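Local coordinates for putative short-chain oxidoreductase (Thermus thermophilus, PDB 2YUT), which binds NADP in a Rossmann-fold domain and probably acts as an oxidoreductase of the short-chain dehydrogenase/reductase family, at residues L61-H72 against A108-F119; G75-R83 against V128-A136. All coordinates share one frame; numbering follows the deposited sequence.

Contact 1: residues L61-H72 against A108-F119; sequences LEEAGPLDLLVH and ARFQKGARAVFF. With NAP (NADP nicotinamide-adenine-dinucleotide phosphate), chain B.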
loop_
_atom_site.group_PDB
_atom_site.type_symbol
_atom_site.label_atom_id
_atom_site.label_comp_id
_atom_site.label_asym_id
_atom_site.label_seq_id
_atom_site.Cartn_x
_atom_site.Cartn_y
_atom_site.Cartn_z
ATOM N N LEU A 61 -5.103 -19.793 11.790
ATOM C CA LEU A 61 -4.905 -19.147 13.084
ATOM C C LEU A 61 -5.760 -19.716 14.214
ATOM O O LEU A 61 -5.311 -19.775 15.359
ATOM C CB LEU A 61 -5.132 -17.633 12.971
ATOM C CG LEU A 61 -3.965 -16.795 12.426
ATOM C CD1 LEU A 61 -2.717 -17.051 13.270
ATOM C CD2 LEU A 61 -3.688 -17.147 10.977
ATOM N N GLU A 62 -6.987 -20.133 13.912
ATOM C CA GLU A 62 -7.835 -20.704 14.952
ATOM C C GLU A 62 -7.250 -22.047 15.383
ATOM O O GLU A 62 -7.307 -22.419 16.558
ATOM C CB GLU A 62 -9.273 -20.879 14.447
ATOM C CG GLU A 62 -9.898 -19.569 13.985
ATOM C CD GLU A 62 -11.400 -19.645 13.795
ATOM O OE1 GLU A 62 -11.876 -20.575 13.108
ATOM O OE2 GLU A 62 -12.106 -18.761 14.329
ATOM N N GLU A 63 -6.672 -22.764 14.426
ATOM C CA GLU A 63 -6.063 -24.056 14.703
ATOM C C GLU A 63 -4.749 -23.908 15.483
ATOM O O GLU A 63 -4.473 -24.687 16.393
ATOM C CB GLU A 63 -5.799 -24.795 13.391
ATOM C CG GLU A 63 -5.155 -26.156 13.565
ATOM C CD GLU A 63 -5.882 -27.023 14.580
ATOM O OE1 GLU A 63 -7.126 -27.124 14.498
ATOM O OE2 GLU A 63 -5.206 -27.606 15.459
ATOM N N ALA A 64 -3.948 -22.906 15.126
ATOM C CA ALA A 64 -2.666 -22.666 15.786
ATOM C C ALA A 64 -2.804 -22.351 17.279
ATOM O O ALA A 64 -1.973 -22.768 18.086
ATOM C CB ALA A 64 -1.923 -21.532 15.082
ATOM N N GLY A 65 -3.849 -21.612 17.642
ATOM C CA GLY A 65 -4.051 -21.262 19.035
ATOM C C GLY A 65 -3.179 -20.089 19.454
ATOM O O GLY A 65 -2.499 -19.502 18.612
ATOM N N PRO A 66 -3.172 -19.725 20.750
ATOM C CA PRO A 66 -2.377 -18.609 21.279
ATOM C C PRO A 66 -0.885 -18.716 20.940
ATOM O O PRO A 66 -0.211 -19.682 21.312
ATOM C CB PRO A 66 -2.646 -18.677 22.783
ATOM C CG PRO A 66 -4.035 -19.262 22.849
ATOM C CD PRO A 66 -3.948 -20.368 21.826
ATOM N N LEU A 67 -0.385 -17.713 20.230
ATOM C CA LEU A 67 1.008 -17.671 19.805
ATOM C C LEU A 67 1.861 -16.743 20.666
ATOM O O LEU A 67 1.372 -15.740 21.193
ATOM C CB LEU A 67 1.096 -17.187 18.351
ATOM C CG LEU A 67 0.287 -17.909 17.261
ATOM C CD1 LEU A 67 0.370 -17.110 15.964
ATOM C CD2 LEU A 67 0.816 -19.323 17.052
ATOM N N ASP A 68 3.139 -17.093 20.801
ATOM C CA ASP A 68 4.103 -16.278 21.535
ATOM C C ASP A 68 4.903 -15.518 20.479
ATOM O O ASP A 68 5.412 -14.420 20.730
ATOM C CB ASP A 68 5.064 -17.154 22.348
ATOM C CG ASP A 68 4.368 -17.912 23.456
ATOM O OD1 ASP A 68 3.843 -17.258 24.380
ATOM O OD2 ASP A 68 4.339 -19.161 23.400
ATOM N N LEU A 69 5.011 -16.114 19.292
ATOM C CA LEU A 69 5.761 -15.509 18.196
ATOM C C LEU A 69 5.214 -15.856 16.815
ATOM O O LEU A 69 4.932 -17.016 16.513
ATOM C CB LEU A 69 7.234 -15.934 18.266
ATOM C CG LEU A 69 8.150 -15.426 17.137
ATOM C CD1 LEU A 69 8.263 -13.908 17.216
ATOM C CD2 LEU A 69 9.537 -16.062 17.247
ATOM N N LEU A 70 5.071 -14.830 15.984
ATOM C CA LEU A 70 4.600 -14.990 14.613
ATOM C C LEU A 70 5.630 -14.352 13.689
ATOM O O LEU A 70 6.056 -13.217 13.912
ATOM C CB LEU A 70 3.245 -14.294 14.420
ATOM C CG LEU A 70 2.783 -14.055 12.974
ATOM C CD1 LEU A 70 2.415 -15.380 12.307
ATOM C CD2 LEU A 70 1.581 -13.116 12.976
ATOM N N VAL A 71 6.056 -15.097 12.674
ATOM C CA VAL A 71 7.005 -14.580 11.702
ATOM C C VAL A 71 6.341 -14.765 10.342
ATOM O O VAL A 71 6.234 -15.888 9.841
ATOM C CB VAL A 71 8.351 -15.343 11.731
ATOM C CG1 VAL A 71 9.314 -14.716 10.740
ATOM C CG2 VAL A 71 8.951 -15.308 13.136
ATOM N N HIS A 72 5.889 -13.659 9.759
ATOM C CA HIS A 72 5.201 -13.669 8.467
ATOM C C HIS A 72 6.209 -13.441 7.331
ATOM O O HIS A 72 6.331 -12.334 6.799
ATOM C CB HIS A 72 4.127 -12.572 8.474
ATOM C CG HIS A 72 3.114 -12.688 7.374
ATOM N ND1 HIS A 72 2.184 -13.705 7.320
ATOM C CD2 HIS A 72 2.859 -11.888 6.311
ATOM C CE1 HIS A 72 1.399 -13.525 6.272
ATOM N NE2 HIS A 72 1.787 -12.428 5.644
ATOM N N ALA A 108 -5.299 -13.951 14.198
ATOM C CA ALA A 108 -4.322 -14.570 15.086
ATOM C C ALA A 108 -4.689 -14.512 16.571
ATOM O O ALA A 108 -5.246 -13.528 17.060
ATOM C CB ALA A 108 -2.953 -13.932 14.871
ATOM N N ARG A 109 -4.386 -15.589 17.281
ATOM C CA ARG A 109 -4.612 -15.638 18.721
ATOM C C ARG A 109 -3.229 -15.380 19.310
ATOM O O ARG A 109 -2.261 -16.026 18.911
ATOM C CB ARG A 109 -5.094 -17.021 19.153
ATOM C CG ARG A 109 -6.591 -17.243 19.066
ATOM C CD ARG A 109 -7.118 -17.131 17.653
ATOM N NE ARG A 109 -8.465 -17.686 17.561
ATOM C CZ ARG A 109 -9.309 -17.448 16.565
ATOM N NH1 ARG A 109 -8.952 -16.655 15.563
ATOM N NH2 ARG A 109 -10.512 -18.003 16.572
ATOM N N PHE A 110 -3.129 -14.442 20.245
ATOM C CA PHE A 110 -1.845 -14.106 20.853
ATOM C C PHE A 110 -1.827 -14.223 22.368
ATOM O O PHE A 110 -2.826 -13.962 23.032
ATOM C CB PHE A 110 -1.448 -12.664 20.514
ATOM C CG PHE A 110 -1.067 -12.446 19.079
ATOM C CD1 PHE A 110 0.087 -13.020 18.555
ATOM C CD2 PHE A 110 -1.842 -11.627 18.259
ATOM C CE1 PHE A 110 0.468 -12.780 17.235
ATOM C CE2 PHE A 110 -1.473 -11.379 16.935
ATOM C CZ PHE A 110 -0.315 -11.956 16.422
ATOM N N GLN A 111 -0.669 -14.602 22.902
ATOM C CA GLN A 111 -0.459 -14.688 24.345
ATOM C C GLN A 111 -0.007 -13.272 24.702
ATOM O O GLN A 111 0.504 -12.556 23.838
ATOM C CB GLN A 111 0.690 -15.652 24.674
ATOM C CG GLN A 111 0.419 -17.116 24.371
ATOM C CD GLN A 111 -0.413 -17.781 25.446
ATOM O OE1 GLN A 111 -1.090 -17.106 26.227
ATOM N NE2 GLN A 111 -0.381 -19.109 25.486
ATOM N N LYS A 112 -0.197 -12.856 25.948
ATOM C CA LYS A 112 0.267 -11.531 26.351
ATOM C C LYS A 112 1.783 -11.561 26.171
ATOM O O LYS A 112 2.419 -12.577 26.442
ATOM C CB LYS A 112 -0.073 -11.258 27.820
ATOM C CG LYS A 112 -1.556 -11.039 28.100
ATOM C CD LYS A 112 -2.040 -9.724 27.503
ATOM C CE LYS A 112 -3.520 -9.486 27.779
ATOM N NZ LYS A 112 -3.810 -9.372 29.236
ATOM N N GLY A 113 2.364 -10.468 25.696
ATOM C CA GLY A 113 3.806 -10.442 25.510
ATOM C C GLY A 113 4.284 -10.980 24.170
ATOM O O GLY A 113 5.471 -10.916 23.857
ATOM N N ALA A 114 3.368 -11.503 23.365
ATOM C CA ALA A 114 3.750 -12.049 22.069
ATOM C C ALA A 114 4.333 -10.996 21.130
ATOM O O ALA A 114 4.095 -9.794 21.282
ATOM C CB ALA A 114 2.550 -12.709 21.414
ATOM N N ARG A 115 5.116 -11.468 20.167
ATOM C CA ARG A 115 5.717 -10.609 19.160
ATOM C C ARG A 115 5.236 -11.107 17.806
ATOM O O ARG A 115 5.082 -12.311 17.597
ATOM C CB ARG A 115 7.241 -10.685 19.236
ATOM C CG ARG A 115 7.787 -10.171 20.555
ATOM C CD ARG A 115 9.156 -10.735 20.857
ATOM N NE ARG A 115 9.588 -10.358 22.198
ATOM C CZ ARG A 115 10.635 -10.886 22.822
ATOM N NH1 ARG A 115 11.364 -11.822 22.228
ATOM N NH2 ARG A 115 10.949 -10.479 24.045
ATOM N N ALA A 116 4.975 -10.178 16.900
ATOM C CA ALA A 116 4.516 -10.523 15.561
ATOM C C ALA A 116 5.438 -9.766 14.619
ATOM O O ALA A 116 5.455 -8.532 14.597
ATOM C CB ALA A 116 3.061 -10.106 15.375
ATOM N N VAL A 117 6.212 -10.525 13.853
ATOM C CA VAL A 117 7.204 -9.978 12.944
ATOM C C VAL A 117 6.770 -9.965 11.486
ATOM O O VAL A 117 6.286 -10.967 10.960
ATOM C CB VAL A 117 8.529 -10.780 13.064
ATOM C CG1 VAL A 117 9.615 -10.141 12.226
ATOM C CG2 VAL A 117 8.947 -10.875 14.531
ATOM N N PHE A 118 6.966 -8.821 10.840
ATOM C CA PHE A 118 6.605 -8.643 9.437
ATOM C C PHE A 118 7.802 -8.035 8.729
ATOM O O PHE A 118 8.675 -7.444 9.367
ATOM C CB PHE A 118 5.385 -7.724 9.327
ATOM C CG PHE A 118 4.144 -8.302 9.945
ATOM C CD1 PHE A 118 3.273 -9.085 9.189
ATOM C CD2 PHE A 118 3.868 -8.102 11.295
ATOM C CE1 PHE A 118 2.147 -9.666 9.766
ATOM C CE2 PHE A 118 2.746 -8.676 11.887
ATOM C CZ PHE A 118 1.884 -9.460 11.123
ATOM N N PHE A 119 7.841 -8.168 7.409
ATOM C CA PHE A 119 8.960 -7.659 6.635
ATOM C C PHE A 119 8.573 -6.558 5.641
ATOM O O PHE A 119 7.752 -6.768 4.746
ATOM C CB PHE A 119 9.625 -8.837 5.914
ATOM C CG PHE A 119 10.118 -9.913 6.854
ATOM C CD1 PHE A 119 11.405 -9.852 7.393
ATOM C CD2 PHE A 119 9.274 -10.947 7.250
ATOM C CE1 PHE A 119 11.842 -10.805 8.318
ATOM C CE2 PHE A 119 9.698 -11.910 8.177
ATOM C CZ PHE A 119 10.986 -11.839 8.714
HETATM P PA NAP B . 10.599 -16.467 -0.899
HETATM O O1A NAP B . 10.040 -16.350 -2.404
HETATM O O2A NAP B . 11.795 -17.333 -0.793
HETATM O O5B NAP B . 9.372 -17.021 -0.021
HETATM C C5B NAP B . 8.083 -16.411 -0.118
HETATM C C4B NAP B . 7.089 -17.131 0.793
HETATM O O4B NAP B . 5.816 -16.472 0.675
HETATM C C3B NAP B . 6.890 -18.576 0.325
HETATM O O3B NAP B . 6.806 -19.445 1.458
HETATM C C2B NAP B . 5.536 -18.507 -0.380
HETATM O O2B NAP B . 4.875 -19.769 -0.262
HETATM C C1B NAP B . 4.846 -17.522 0.562
HETATM N N9A NAP B . 3.594 -17.021 -0.048
HETATM C C8A NAP B . 3.508 -16.279 -1.150
HETATM N N7A NAP B . 2.228 -16.040 -1.425
HETATM C C5A NAP B . 1.493 -16.633 -0.490
HETATM C C6A NAP B . 0.127 -16.751 -0.264
HETATM N N6A NAP B . -0.744 -16.176 -1.089
HETATM N N1A NAP B . -0.296 -17.457 0.794
HETATM C C2A NAP B . 0.563 -18.034 1.616
HETATM N N3A NAP B . 1.868 -17.944 1.432
HETATM C C4A NAP B . 2.362 -17.257 0.393
HETATM O O3 NAP B . 10.850 -14.947 -0.425
HETATM P PN NAP B . 11.787 -14.562 0.828
HETATM O O1N NAP B . 13.078 -14.039 0.325
HETATM O O2N NAP B . 11.807 -15.672 1.807
HETATM O O5D NAP B . 11.010 -13.313 1.482
HETATM C C5D NAP B . 10.318 -13.449 2.726
HETATM C C4D NAP B . 9.788 -12.099 3.216
HETATM O O4D NAP B . 10.924 -11.220 3.336
HETATM C C3D NAP B . 8.867 -11.464 2.171
HETATM O O3D NAP B . 7.954 -10.547 2.780
HETATM C C2D NAP B . 9.874 -10.705 1.312
HETATM O O2D NAP B . 9.248 -9.639 0.591
HETATM C C1D NAP B . 10.725 -10.117 2.435
HETATM N N1N NAP B . 12.001 -9.539 1.957
HETATM C C2N NAP B . 12.874 -10.310 1.179
HETATM C C3N NAP B . 14.068 -9.760 0.729
HETATM C C7N NAP B . 15.027 -10.603 -0.115
HETATM O O7N NAP B . 15.996 -10.092 -0.674
HETATM N N7N NAP B . 14.718 -11.895 -0.193
HETATM C C4N NAP B . 14.395 -8.447 1.049
HETATM C C5N NAP B . 13.532 -7.678 1.823
HETATM C C6N NAP B . 12.336 -8.218 2.278
HETATM P P2B NAP B . 5.030 -20.921 -1.377
HETATM O O1X NAP B . 6.560 -20.911 -1.876
HETATM O O2X NAP B . 4.815 -22.303 -0.578
HETATM O O3X NAP B . 4.072 -20.758 -2.494
HETATM O O HOH W 1 -3.326 -18.224 16.230
HETATM O O HOH W 2 1.550 -20.091 23.606
HETATM O O HOH W 3 4.288 -14.537 24.934
HETATM O O HOH W 4 5.686 -9.676 6.226
#
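Strand 69-72 runs parallel to strand 114-119, the two axes 4.7 Å apart and 7° from aligned, and the pairing alternates down the strands: Leu-70 N donates to Arg-115 O, Val-117 N to Leu-70 O at 2.7 Å, and His-72 N to Val-117 O. These are neighbouring strands of the parallel Rossmann sheet, and the connection between them passes through helix 89-107. On the face with Leu-70 and His-72, Leu-70 swings CG anti to its N (chi1 165°), which sets CD2 among Ala-116 CB, Phe-110 CZ at the ring edge and Phe-118 CZ, each 4.1 Å away. The imidazole of His-72 lies oblique to the Phe-118 ring, planes 50° apart, while its NE2 is hydrogen-bonded to Thr-100 OG1 of helix 89-107. On the other face Val-71 CG1 meets the edge of Phe-119 in plane at CE2, 3.8 Å away. Before the strands, Arg-109 bends at chi2 and brings a guanidinium face over Glu-62 CG; its NH2 reaches the anti side of Glu-62 OE2 at 2.9 Å, the planes nearly perpendicular, and NH1 is hydrogen-bonded to His-107 O. One water joins Leu-61 O and Gly-65 O to Arg-109 N. At the far end another water links His-72 O to Phe-119 N, and Phe-119 CB lies 3.7 Å from NADP O4D. The chemistry is thus divided: apolar side chains and backbone hydrogen bonds make up the buried middle, a water bridge lies at the cofactor end, and a charged pair and water lie at the helix end, where the bent, tilted salt bridge suggests a modest hold.

Contact 2: residues G75-R83 against V128-A136; sequences GKAGRASVR and VPGFAAYAA. With NAP (NADP nicotinamide-adenine-dinucleotide phosphate), chain B.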
loop_
_atom_site.group_PDB
_atom_site.type_symbol
_atom_site.label_atom_id
_atom_site.label_comp_id
_atom_site.label_asym_id
_atom_site.label_seq_id
_atom_site.Cartn_x
_atom_site.Cartn_y
_atom_site.Cartn_z
ATOM N N GLY A 75 5.677 -13.315 0.837
ATOM C CA GLY A 75 5.845 -12.309 -0.189
ATOM C C GLY A 75 6.097 -12.908 -1.554
ATOM O O GLY A 75 6.178 -14.126 -1.714
ATOM N N LYS A 76 6.224 -12.025 -2.535
ATOM C CA LYS A 76 6.473 -12.382 -3.925
ATOM C C LYS A 76 7.128 -11.167 -4.560
ATOM O O LYS A 76 6.959 -10.048 -4.079
ATOM C CB LYS A 76 5.159 -12.701 -4.641
ATOM C CG LYS A 76 4.729 -14.144 -4.510
ATOM C CD LYS A 76 5.580 -15.038 -5.401
ATOM C CE LYS A 76 5.439 -16.505 -5.025
ATOM N NZ LYS A 76 6.032 -16.775 -3.686
ATOM N N ALA A 77 7.879 -11.376 -5.631
ATOM C CA ALA A 77 8.549 -10.262 -6.281
ATOM C C ALA A 77 8.201 -10.211 -7.759
ATOM O O ALA A 77 7.751 -11.198 -8.335
ATOM C CB ALA A 77 10.053 -10.380 -6.091
ATOM N N GLY A 78 8.405 -9.049 -8.365
ATOM C CA GLY A 78 8.104 -8.879 -9.772
ATOM C C GLY A 78 8.595 -7.536 -10.263
ATOM O O GLY A 78 8.670 -6.579 -9.496
ATOM N N ARG A 79 8.939 -7.466 -11.545
ATOM C CA ARG A 79 9.428 -6.232 -12.145
ATOM C C ARG A 79 8.545 -5.835 -13.319
ATOM O O ARG A 79 8.211 -6.669 -14.158
ATOM C CB ARG A 79 10.869 -6.413 -12.630
ATOM C CG ARG A 79 11.402 -5.223 -13.419
ATOM C CD ARG A 79 12.774 -5.503 -14.013
ATOM N NE ARG A 79 13.815 -5.584 -12.993
ATOM C CZ ARG A 79 14.607 -6.636 -12.818
ATOM N NH1 ARG A 79 14.477 -7.704 -13.596
ATOM N NH2 ARG A 79 15.536 -6.618 -11.871
ATOM N N ALA A 80 8.164 -4.563 -13.372
ATOM C CA ALA A 80 7.332 -4.057 -14.459
ATOM C C ALA A 80 7.208 -2.541 -14.394
ATOM O O ALA A 80 7.299 -1.947 -13.321
ATOM C CB ALA A 80 5.957 -4.687 -14.405
ATOM N N SER A 81 7.021 -1.915 -15.551
ATOM C CA SER A 81 6.860 -0.468 -15.595
ATOM C C SER A 81 5.400 -0.190 -15.272
ATOM O O SER A 81 4.552 -1.081 -15.376
ATOM C CB SER A 81 7.182 0.072 -16.987
ATOM O OG SER A 81 6.191 -0.318 -17.920
ATOM N N VAL A 82 5.101 1.041 -14.879
ATOM C CA VAL A 82 3.728 1.403 -14.556
ATOM C C VAL A 82 3.004 1.881 -15.807
ATOM O O VAL A 82 1.788 2.072 -15.797
ATOM C CB VAL A 82 3.680 2.531 -13.509
ATOM C CG1 VAL A 82 4.428 2.106 -12.257
ATOM C CG2 VAL A 82 4.281 3.806 -14.090
ATOM N N ARG A 83 3.758 2.063 -16.885
ATOM C CA ARG A 83 3.195 2.553 -18.134
ATOM C C ARG A 83 2.801 1.464 -19.123
ATOM O O ARG A 83 2.109 1.738 -20.102
ATOM C CB ARG A 83 4.180 3.529 -18.782
ATOM C CG ARG A 83 4.393 4.783 -17.948
ATOM C CD ARG A 83 3.139 5.650 -17.962
ATOM N NE ARG A 83 3.041 6.432 -19.190
ATOM C CZ ARG A 83 1.908 6.926 -19.680
ATOM N NH1 ARG A 83 0.760 6.711 -19.049
ATOM N NH2 ARG A 83 1.922 7.643 -20.795
ATOM N N VAL A 128 12.062 2.403 -6.887
ATOM C CA VAL A 128 12.828 2.679 -8.094
ATOM C C VAL A 128 12.116 2.083 -9.307
ATOM O O VAL A 128 11.255 1.212 -9.167
ATOM C CB VAL A 128 14.247 2.059 -8.002
ATOM C CG1 VAL A 128 14.919 2.482 -6.706
ATOM C CG2 VAL A 128 14.159 0.538 -8.075
ATOM N N PRO A 129 12.477 2.543 -10.516
ATOM C CA PRO A 129 11.874 2.056 -11.760
ATOM C C PRO A 129 11.849 0.532 -11.849
ATOM O O PRO A 129 12.856 -0.132 -11.603
ATOM C CB PRO A 129 12.760 2.678 -12.834
ATOM C CG PRO A 129 13.145 3.991 -12.211
ATOM C CD PRO A 129 13.480 3.589 -10.794
ATOM N N GLY A 130 10.689 -0.010 -12.203
ATOM C CA GLY A 130 10.553 -1.448 -12.329
ATOM C C GLY A 130 9.945 -2.130 -11.117
ATOM O O GLY A 130 9.372 -3.208 -11.246
ATOM N N PHE A 131 10.048 -1.502 -9.946
ATOM C CA PHE A 131 9.517 -2.096 -8.723
ATOM C C PHE A 131 8.373 -1.336 -8.050
ATOM O O PHE A 131 8.148 -1.492 -6.850
ATOM C CB PHE A 131 10.652 -2.286 -7.712
ATOM C CG PHE A 131 11.719 -3.239 -8.171
ATOM C CD1 PHE A 131 11.382 -4.496 -8.660
ATOM C CD2 PHE A 131 13.063 -2.887 -8.097
ATOM C CE1 PHE A 131 12.369 -5.391 -9.070
ATOM C CE2 PHE A 131 14.059 -3.772 -8.503
ATOM C CZ PHE A 131 13.709 -5.027 -8.991
ATOM N N ALA A 132 7.640 -0.532 -8.814
ATOM C CA ALA A 132 6.532 0.238 -8.254
ATOM C C ALA A 132 5.529 -0.645 -7.514
ATOM O O ALA A 132 5.150 -0.352 -6.381
ATOM C CB ALA A 132 5.825 1.010 -9.358
ATOM N N ALA A 133 5.102 -1.727 -8.154
ATOM C CA ALA A 133 4.140 -2.633 -7.536
ATOM C C ALA A 133 4.670 -3.170 -6.198
ATOM O O ALA A 133 3.989 -3.081 -5.176
ATOM C CB ALA A 133 3.820 -3.777 -8.489
ATOM N N TYR A 134 5.888 -3.709 -6.207
ATOM C CA TYR A 134 6.507 -4.252 -4.996
ATOM C C TYR A 134 6.642 -3.161 -3.939
ATOM O O TYR A 134 6.317 -3.369 -2.768
ATOM C CB TYR A 134 7.903 -4.812 -5.310
ATOM C CG TYR A 134 8.577 -5.500 -4.133
ATOM C CD1 TYR A 134 8.347 -6.850 -3.865
ATOM C CD2 TYR A 134 9.440 -4.801 -3.288
ATOM C CE1 TYR A 134 8.962 -7.491 -2.787
ATOM C CE2 TYR A 134 10.065 -5.435 -2.201
ATOM C CZ TYR A 134 9.819 -6.780 -1.962
ATOM O OH TYR A 134 10.428 -7.423 -0.909
ATOM N N ALA A 135 7.138 -1.999 -4.357
ATOM C CA ALA A 135 7.320 -0.872 -3.447
ATOM C C ALA A 135 5.999 -0.484 -2.794
ATOM O O ALA A 135 5.940 -0.235 -1.592
ATOM C CB ALA A 135 7.900 0.321 -4.203
ATOM N N ALA A 136 4.940 -0.432 -3.598
ATOM C CA ALA A 136 3.617 -0.072 -3.109
ATOM C C ALA A 136 3.140 -1.060 -2.047
ATOM O O ALA A 136 2.636 -0.662 -0.995
ATOM C CB ALA A 136 2.620 -0.040 -4.267
HETATM P PA NAP B . 10.599 -16.467 -0.899
HETATM O O1A NAP B . 10.040 -16.350 -2.404
HETATM O O2A NAP B . 11.795 -17.333 -0.793
HETATM O O5B NAP B . 9.372 -17.021 -0.021
HETATM C C5B NAP B . 8.083 -16.411 -0.118
HETATM C C4B NAP B . 7.089 -17.131 0.793
HETATM O O4B NAP B . 5.816 -16.472 0.675
HETATM C C3B NAP B . 6.890 -18.576 0.325
HETATM O O3B NAP B . 6.806 -19.445 1.458
HETATM C C2B NAP B . 5.536 -18.507 -0.380
HETATM O O2B NAP B . 4.875 -19.769 -0.262
HETATM C C1B NAP B . 4.846 -17.522 0.562
HETATM N N9A NAP B . 3.594 -17.021 -0.048
HETATM C C8A NAP B . 3.508 -16.279 -1.150
HETATM N N7A NAP B . 2.228 -16.040 -1.425
HETATM C C5A NAP B . 1.493 -16.633 -0.490
HETATM C C6A NAP B . 0.127 -16.751 -0.264
HETATM N N6A NAP B . -0.744 -16.176 -1.089
HETATM N N1A NAP B . -0.296 -17.457 0.794
HETATM C C2A NAP B . 0.563 -18.034 1.616
HETATM N N3A NAP B . 1.868 -17.944 1.432
HETATM C C4A NAP B . 2.362 -17.257 0.393
HETATM O O3 NAP B . 10.850 -14.947 -0.425
HETATM P PN NAP B . 11.787 -14.562 0.828
HETATM O O1N NAP B . 13.078 -14.039 0.325
HETATM O O2N NAP B . 11.807 -15.672 1.807
HETATM O O5D NAP B . 11.010 -13.313 1.482
HETATM C C5D NAP B . 10.318 -13.449 2.726
HETATM C C4D NAP B . 9.788 -12.099 3.216
HETATM O O4D NAP B . 10.924 -11.220 3.336
HETATM C C3D NAP B . 8.867 -11.464 2.171
HETATM O O3D NAP B . 7.954 -10.547 2.780
HETATM C C2D NAP B . 9.874 -10.705 1.312
HETATM O O2D NAP B . 9.248 -9.639 0.591
HETATM C C1D NAP B . 10.725 -10.117 2.435
HETATM N N1N NAP B . 12.001 -9.539 1.957
HETATM C C2N NAP B . 12.874 -10.310 1.179
HETATM C C3N NAP B . 14.068 -9.760 0.729
HETATM C C7N NAP B . 15.027 -10.603 -0.115
HETATM O O7N NAP B . 15.996 -10.092 -0.674
HETATM N N7N NAP B . 14.718 -11.895 -0.193
HETATM C C4N NAP B . 14.395 -8.447 1.049
HETATM C C5N NAP B . 13.532 -7.678 1.823
HETATM C C6N NAP B . 12.336 -8.218 2.278
HETATM P P2B NAP B . 5.030 -20.921 -1.377
HETATM O O1X NAP B . 6.560 -20.911 -1.876
HETATM O O2X NAP B . 4.815 -22.303 -0.578
HETATM O O3X NAP B . 4.072 -20.758 -2.494
HETATM O O HOH W 5 7.160 -4.395 -8.838
HETATM O O HOH W 6 7.571 0.117 -11.675
HETATM O O HOH W 7 6.017 -2.792 -10.734
#
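Tyr-134 runs from the start of helix 132-153 alongside Lys-76 and Ala-77 to the cofactor, in the Tyr-x-x-x-Lys pattern of short-chain dehydrogenases, with Lys-138 one turn further on. Its CG stands anti to the backbone N (chi1 -175°), which carries the ring out along the loop; Lys-76 O meets the ring edge in plane, 3.5 Å from CD1, and the OH is hydrogen-bonded to the ribose O2D of NADP at 2.9 Å. A phenylalanine in its place would probably leave O2D without this hydroxyl partner, so that the ribose is held less firmly beside the helix. The ring of His-97 meets that of Tyr-134 at about 90°.

Further along the loop Phe-131, at the N-cap position of the helix, turns its own ring edge to a carbonyl: Gly-78 O lies in the ring plane, 3.5 Å from CD1. Arg-79 comes across the far end of this ring, NH2 3.8 Å from CZ, the guanidinium and ring planes 44° apart, so the approach is oblique. Leu-175 packs against both side chains. Next to Arg-79 the backbones are joined directly: Ala-80 N donates to Gly-130 O at 2.8 Å. Gly-130 sits in a type II turn with positive phi, where a CB would press on Arg-79 CG. Waters extend the joint into the first turn of the helix, one running from Ala-80 O to Ala-133 N. At the outer end Tyr-144 of the second subunit packs on Val-82 and Ala-132, where Val-82 CG1 and Ala-132 CB are only 3.4 Å apart.

In the fold
The two contacts lie on opposite sides of the chain's centre, their centres about 29 Å apart, yet their segments adjoin in the sequence and alternate along it: 61-72, 75-83, 108-119, 128-136. Contact 1 joins strands 67-72 and 114-119 inside the parallel sheet; contact 2 joins the loop that follows the first of these to the beginning of helix 132-153, which comes after the second. The chain thus leaves each of the paired strands and meets itself again beyond their C-terminal ends, where NADP binds and touches both contacts. Arg-83 of the second subunit, from its contact 2 loop, hydrogen-bonds to Ala-108 O, so contact 2 of one subunit meets contact 1 of the other.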